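Local coordinates for protein pyrroline carboxylate reductase (Plasmodium falciparum, PDB 2RCY) that binds NADP and probably catalyses the reduction of pyrroline-5-carboxylate to proline, at residues T136-V141 / I151-E156; L94-L99 / I126-K131. All coordinates share one frame; numbering follows the deposited sequence.

Both contacts set a helix against the last strands of the same mixed sheet. Contact 1 lays helix 135-146 on edge strand 149-153, whereas contact 2 brings the start of helix 96-103 to the end of strand 123-129, the neighbour of that edge strand. Neither is wholly buried. Contact 1 divides into an apolar pair, with a buried valine, on the sheet side and a salt bridge nearer the surface; contact 2 is apolar, centred on one buried isoleucine. The two are stitched together by backbone bonds between the strands, Ile154 N to Tyr127 O (2.9 Å) and Tyr127 N to His152 O (3.0 Å), and their centres lie about 11 Å apart.

Contact 1: residues T136-V141 / I151-E156; sequences TDKKYV and IHEIKE
Lys138 and Glu153 make the polar half of this contact, a salt bridge in which Lys138 NZ donates a hydrogen bond to Glu153 OE2 at 3.1 Å. The ammonium group approaches on the syn side of that oxygen, the side of OE1, yet OE1 itself remains 4.2 Å from NZ, so the grip is single rather than forked. Both chains run extended beyond CG and cross at about a right angle. The first torsion of Glu153, with CG opposite the backbone N (chi1 -172°), carries the carboxylate out from the strand towards the helix. Glu153 OE2 lies to the side of the lysine's end, 3.4 Å from Lys138 CE as well, and Lys138 also touches Ser129 on the adjacent strand.

The apolar half lies one helical turn further along. Val141 CG1 meets Ile151 CD1 at 4.1 Å, methyl against methyl, the two side chains again crossing nearly perpendicular. Around this pair, Val110 adjoins the valine, while Phe125, Tyr127 and Phe145 pack on the isoleucine, extending the apolar layer between helix and sheet.

Helix 135-146 links strand 123-129 to the parallel strand 149-153 beside it, and the contact closes this beta-alpha-beta crossover at the edge of the NADP-binding Rossmann-type domain.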
loop_
_atom_site.group_PDB
_atom_site.type_symbol
_atom_site.label_atom_id
_atom_site.label_comp_id
_atom_site.label_asym_id
_atom_site.label_seq_id
_atom_site.Cartn_x
_atom_site.Cartn_y
_atom_site.Cartn_z
ATOM N N THR A 136 0.336 37.792 -40.670
ATOM C CA THR A 136 0.637 37.067 -41.907
ATOM C C THR A 136 1.487 35.824 -41.643
ATOM O O THR A 136 1.402 34.840 -42.381
ATOM C CB THR A 136 1.336 37.962 -42.963
ATOM O OG1 THR A 136 2.575 38.456 -42.440
ATOM C CG2 THR A 136 0.443 39.135 -43.361
ATOM N N ASP A 137 2.303 35.878 -40.591
ATOM C CA ASP A 137 3.090 34.725 -40.155
ATOM C C ASP A 137 2.203 33.675 -39.492
ATOM O O ASP A 137 2.374 32.478 -39.724
ATOM C CB ASP A 137 4.202 35.154 -39.194
ATOM C CG ASP A 137 5.321 35.910 -39.887
ATOM O OD1 ASP A 137 5.815 35.440 -40.937
ATOM O OD2 ASP A 137 5.720 36.972 -39.368
ATOM N N LYS A 138 1.257 34.137 -38.673
ATOM C CA LYS A 138 0.305 33.262 -37.988
ATOM C C LYS A 138 -0.647 32.580 -38.966
ATOM O O LYS A 138 -1.135 31.480 -38.698
ATOM C CB LYS A 138 -0.487 34.040 -36.934
ATOM C CG LYS A 138 0.331 34.436 -35.716
ATOM C CD LYS A 138 -0.510 35.173 -34.692
ATOM C CE LYS A 138 0.354 35.713 -33.567
ATOM N NZ LYS A 138 -0.455 36.395 -32.520
ATOM N N LYS A 139 -0.904 33.241 -40.094
ATOM C CA LYS A 139 -1.695 32.669 -41.182
ATOM C C LYS A 139 -0.960 31.496 -41.827
ATOM O O LYS A 139 -1.573 30.483 -42.156
ATOM C CB LYS A 139 -2.025 33.733 -42.231
ATOM N N TYR A 140 0.354 31.645 -41.997
ATOM C CA TYR A 140 1.203 30.576 -42.522
ATOM C C TYR A 140 1.287 29.393 -41.560
ATOM O O TYR A 140 1.233 28.239 -41.986
ATOM C CB TYR A 140 2.609 31.098 -42.844
ATOM C CG TYR A 140 2.790 31.564 -44.273
ATOM C CD1 TYR A 140 3.138 30.665 -45.279
ATOM C CD2 TYR A 140 2.624 32.904 -44.620
ATOM C CE1 TYR A 140 3.304 31.084 -46.594
ATOM C CE2 TYR A 140 2.793 33.337 -45.935
ATOM C CZ TYR A 140 3.134 32.420 -46.916
ATOM O OH TYR A 140 3.303 32.838 -48.218
ATOM N N VAL A 141 1.414 29.693 -40.268
ATOM C CA VAL A 141 1.477 28.667 -39.223
ATOM C C VAL A 141 0.173 27.865 -39.166
ATOM O O VAL A 141 0.201 26.635 -39.186
ATOM C CB VAL A 141 1.825 29.279 -37.832
ATOM C CG1 VAL A 141 1.684 28.243 -36.718
ATOM C CG2 VAL A 141 3.236 29.853 -37.838
ATOM N N ILE A 151 -5.072 22.916 -35.108
ATOM C CA ILE A 151 -4.168 23.775 -34.341
ATOM C C ILE A 151 -4.906 24.846 -33.530
ATOM O O ILE A 151 -5.871 25.450 -34.005
ATOM C CB ILE A 151 -3.053 24.402 -35.243
ATOM C CG1 ILE A 151 -2.001 25.129 -34.393
ATOM C CG2 ILE A 151 -3.647 25.316 -36.322
ATOM C CD1 ILE A 151 -0.645 25.288 -35.062
ATOM N N HIS A 152 -4.449 25.049 -32.296
ATOM C CA HIS A 152 -4.957 26.106 -31.426
ATOM C C HIS A 152 -3.828 27.061 -31.060
ATOM O O HIS A 152 -2.683 26.640 -30.894
ATOM C CB HIS A 152 -5.540 25.512 -30.141
ATOM C CG HIS A 152 -6.700 24.594 -30.365
ATOM N ND1 HIS A 152 -8.010 25.009 -30.254
ATOM C CD2 HIS A 152 -6.748 23.280 -30.685
ATOM C CE1 HIS A 152 -8.814 23.990 -30.500
ATOM N NE2 HIS A 152 -8.074 22.930 -30.766
ATOM N N GLU A 153 -4.149 28.346 -30.942
ATOM C CA GLU A 153 -3.214 29.306 -30.369
ATOM C C GLU A 153 -3.535 29.482 -28.894
ATOM O O GLU A 153 -4.661 29.827 -28.526
ATOM C CB GLU A 153 -3.259 30.655 -31.091
ATOM C CG GLU A 153 -2.159 31.613 -30.630
ATOM C CD GLU A 153 -2.155 32.945 -31.363
ATOM O OE1 GLU A 153 -3.193 33.325 -31.952
ATOM O OE2 GLU A 153 -1.102 33.618 -31.337
ATOM N N ILE A 154 -2.538 29.229 -28.051
ATOM C CA ILE A 154 -2.711 29.308 -26.604
ATOM C C ILE A 154 -1.644 30.199 -25.972
ATOM O O ILE A 154 -0.662 30.561 -26.626
ATOM C CB ILE A 154 -2.695 27.899 -25.942
ATOM C CG1 ILE A 154 -1.329 27.224 -26.110
ATOM C CG2 ILE A 154 -3.818 27.020 -26.502
ATOM C CD1 ILE A 154 -1.078 26.093 -25.136
ATOM N N LYS A 155 -1.850 30.552 -24.705
ATOM C CA LYS A 155 -0.861 31.300 -23.926
ATOM C C LYS A 155 0.421 30.484 -23.762
ATOM O O LYS A 155 0.384 29.250 -23.780
ATOM C CB LYS A 155 -1.426 31.659 -22.551
ATOM C CG LYS A 155 -2.611 32.611 -22.578
ATOM C CD LYS A 155 -3.231 32.744 -21.196
ATOM C CE LYS A 155 -4.314 33.811 -21.172
ATOM N NZ LYS A 155 -4.900 33.969 -19.814
ATOM N N GLU A 156 1.548 31.172 -23.594
ATOM C CA GLU A 156 2.837 30.504 -23.413
ATOM C C GLU A 156 2.888 29.687 -22.119
ATOM O O GLU A 156 3.484 28.608 -22.084
ATOM C CB GLU A 156 3.988 31.514 -23.446
ATOM C CG GLU A 156 5.359 30.875 -23.632
ATOM C CD GLU A 156 6.511 31.847 -23.446
ATOM O OE1 GLU A 156 7.666 31.376 -23.373
ATOM O OE2 GLU A 156 6.275 33.074 -23.374
#

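Contact 2: residues L94-L99 / I126-K131; sequences LNIGKL and IYCSNK
Ile96, in the first turn of helix 96-103, points its side chain at the end of strand 123-129 and carries the contact through both of its branches. The strand belongs to the sheet of the Rossmann-type domain and runs antiparallel to strand 108-113, its neighbour on one side; Asn95, at the N-cap position, starts the helix that rests on strand 123-129. The longer branch of the isoleucine, ending in CD1, reaches Cys128 SG at 3.6 Å and comes equally near to the backbone carbonyl carbon of Ser129. The terminal methyl thus lies against a side chain and the main chain together. The shorter branch reaches the residue after Ser129: CG2 stands 3.7 Å from Asn130 CB, and the two side chains cross at a slant.

Along the strand and just past its end, the CB atoms of Cys128 and Asn130 are set on the helix side of the backbone and that of Ser129 on the far side. This alternation leaves the serine to meet the isoleucine through its backbone. Cys128 SG sits between its own backbone N and carbonyl carbon (chi1 58°), a setting that presents sulfur to CD1; Met159 of helix 159-167 also packs on this cysteine.

Asn130 offers the isoleucine its CB, while its amide is engaged elsewhere, with ND2 donating to Asn107 O and OD1 accepting from Ile109 N. Those bonds tie the residue just after the strand to Ile109 of strand 108-113 and to Asn107 just before it, and should restrict rotation of the amide. Within the helix, Leu99 N bonds to Asn95 O at 2.9 Å, closing the turn that holds Ile96.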
loop_
_atom_site.group_PDB
_atom_site.type_symbol
_atom_site.label_atom_id
_atom_site.label_comp_id
_atom_site.label_asym_id
_atom_site.label_seq_id
_atom_site.Cartn_x
_atom_site.Cartn_y
_atom_site.Cartn_z
ATOM N N LEU A 94 11.461 23.805 -24.210
ATOM C CA LEU A 94 12.122 25.047 -24.608
ATOM C C LEU A 94 11.129 26.131 -25.023
ATOM O O LEU A 94 10.645 26.149 -26.158
ATOM C CB LEU A 94 13.150 24.793 -25.721
ATOM C CG LEU A 94 14.350 23.885 -25.423
ATOM C CD1 LEU A 94 15.158 23.663 -26.685
ATOM C CD2 LEU A 94 15.239 24.443 -24.308
ATOM N N ASN A 95 10.829 27.027 -24.085
ATOM C CA ASN A 95 9.890 28.121 -24.324
ATOM C C ASN A 95 10.503 29.299 -25.080
ATOM O O ASN A 95 11.696 29.293 -25.389
ATOM C CB ASN A 95 9.221 28.580 -23.017
ATOM C CG ASN A 95 10.206 28.770 -21.874
ATOM O OD1 ASN A 95 10.110 28.099 -20.848
ATOM N ND2 ASN A 95 11.154 29.686 -22.043
ATOM N N ILE A 96 9.674 30.300 -25.374
ATOM C CA ILE A 96 10.080 31.470 -26.160
ATOM C C ILE A 96 11.289 32.189 -25.553
ATOM O O ILE A 96 12.204 32.577 -26.277
ATOM C CB ILE A 96 8.893 32.451 -26.372
ATOM C CG1 ILE A 96 7.791 31.779 -27.203
ATOM C CG2 ILE A 96 9.360 33.742 -27.045
ATOM C CD1 ILE A 96 6.457 32.504 -27.174
ATOM N N GLY A 97 11.288 32.344 -24.229
ATOM C CA GLY A 97 12.401 32.966 -23.509
ATOM C C GLY A 97 13.736 32.283 -23.746
ATOM O O GLY A 97 14.742 32.948 -23.995
ATOM N N LYS A 98 13.738 30.953 -23.671
ATOM C CA LYS A 98 14.934 30.153 -23.942
ATOM C C LYS A 98 15.313 30.159 -25.421
ATOM O O LYS A 98 16.496 30.103 -25.760
ATOM C CB LYS A 98 14.748 28.716 -23.452
ATOM C CG LYS A 98 15.063 28.507 -21.976
ATOM C CD LYS A 98 16.514 28.088 -21.755
ATOM C CE LYS A 98 16.709 27.451 -20.383
ATOM N NZ LYS A 98 15.966 26.161 -20.230
ATOM N N LEU A 99 14.307 30.225 -26.292
ATOM C CA LEU A 99 14.531 30.281 -27.735
ATOM C C LEU A 99 15.082 31.640 -28.165
ATOM O O LEU A 99 15.981 31.710 -29.003
ATOM C CB LEU A 99 13.246 29.944 -28.505
ATOM C CG LEU A 99 12.724 28.503 -28.435
ATOM C CD1 LEU A 99 11.267 28.437 -28.874
ATOM C CD2 LEU A 99 13.581 27.542 -29.253
ATOM N N ILE A 126 -0.697 22.843 -30.612
ATOM C CA ILE A 126 -0.848 24.087 -29.855
ATOM C C ILE A 126 0.371 24.967 -30.100
ATOM O O ILE A 126 1.487 24.459 -30.242
ATOM C CB ILE A 126 -1.049 23.867 -28.321
ATOM C CG1 ILE A 126 0.059 22.983 -27.708
ATOM C CG2 ILE A 126 -2.469 23.374 -28.021
ATOM C CD1 ILE A 126 -0.151 21.472 -27.809
ATOM N N TYR A 127 0.163 26.279 -30.166
ATOM C CA TYR A 127 1.276 27.196 -30.412
ATOM C C TYR A 127 1.166 28.551 -29.729
ATOM O O TYR A 127 0.075 29.009 -29.378
ATOM C CB TYR A 127 1.533 27.369 -31.921
ATOM C CG TYR A 127 0.699 28.436 -32.606
ATOM C CD1 TYR A 127 1.222 29.705 -32.850
ATOM C CD2 TYR A 127 -0.605 28.170 -33.023
ATOM C CE1 TYR A 127 0.464 30.686 -33.485
ATOM C CE2 TYR A 127 -1.370 29.142 -33.661
ATOM C CZ TYR A 127 -0.831 30.397 -33.887
ATOM O OH TYR A 127 -1.586 31.363 -34.516
ATOM N N CYS A 128 2.327 29.169 -29.539
ATOM C CA CYS A 128 2.443 30.540 -29.070
ATOM C C CYS A 128 3.601 31.177 -29.832
ATOM O O CYS A 128 4.459 30.473 -30.373
ATOM C CB CYS A 128 2.697 30.577 -27.562
ATOM S SG CYS A 128 4.180 29.694 -27.033
ATOM N N SER A 129 3.621 32.505 -29.880
ATOM C CA SER A 129 4.633 33.223 -30.647
ATOM C C SER A 129 5.120 34.473 -29.925
ATOM O O SER A 129 4.429 35.007 -29.055
ATOM C CB SER A 129 4.084 33.582 -32.029
ATOM O OG SER A 129 2.916 34.375 -31.925
ATOM N N ASN A 130 6.313 34.935 -30.293
ATOM C CA ASN A 130 6.896 36.129 -29.685
ATOM C C ASN A 130 6.318 37.435 -30.242
ATOM O O ASN A 130 5.302 37.427 -30.946
ATOM C CB ASN A 130 8.434 36.102 -29.777
ATOM C CG ASN A 130 8.957 36.270 -31.201
ATOM O OD1 ASN A 130 8.211 36.174 -32.175
ATOM N ND2 ASN A 130 10.256 36.517 -31.318
ATOM N N LYS A 131 6.973 38.546 -29.915
ATOM C CA LYS A 131 6.528 39.879 -30.311
ATOM C C LYS A 131 6.646 40.113 -31.822
ATOM O O LYS A 131 5.855 40.859 -32.401
ATOM C CB LYS A 131 7.331 40.937 -29.544
ATOM C CG LYS A 131 6.667 42.302 -29.451
ATOM C CD LYS A 131 7.519 43.268 -28.640
#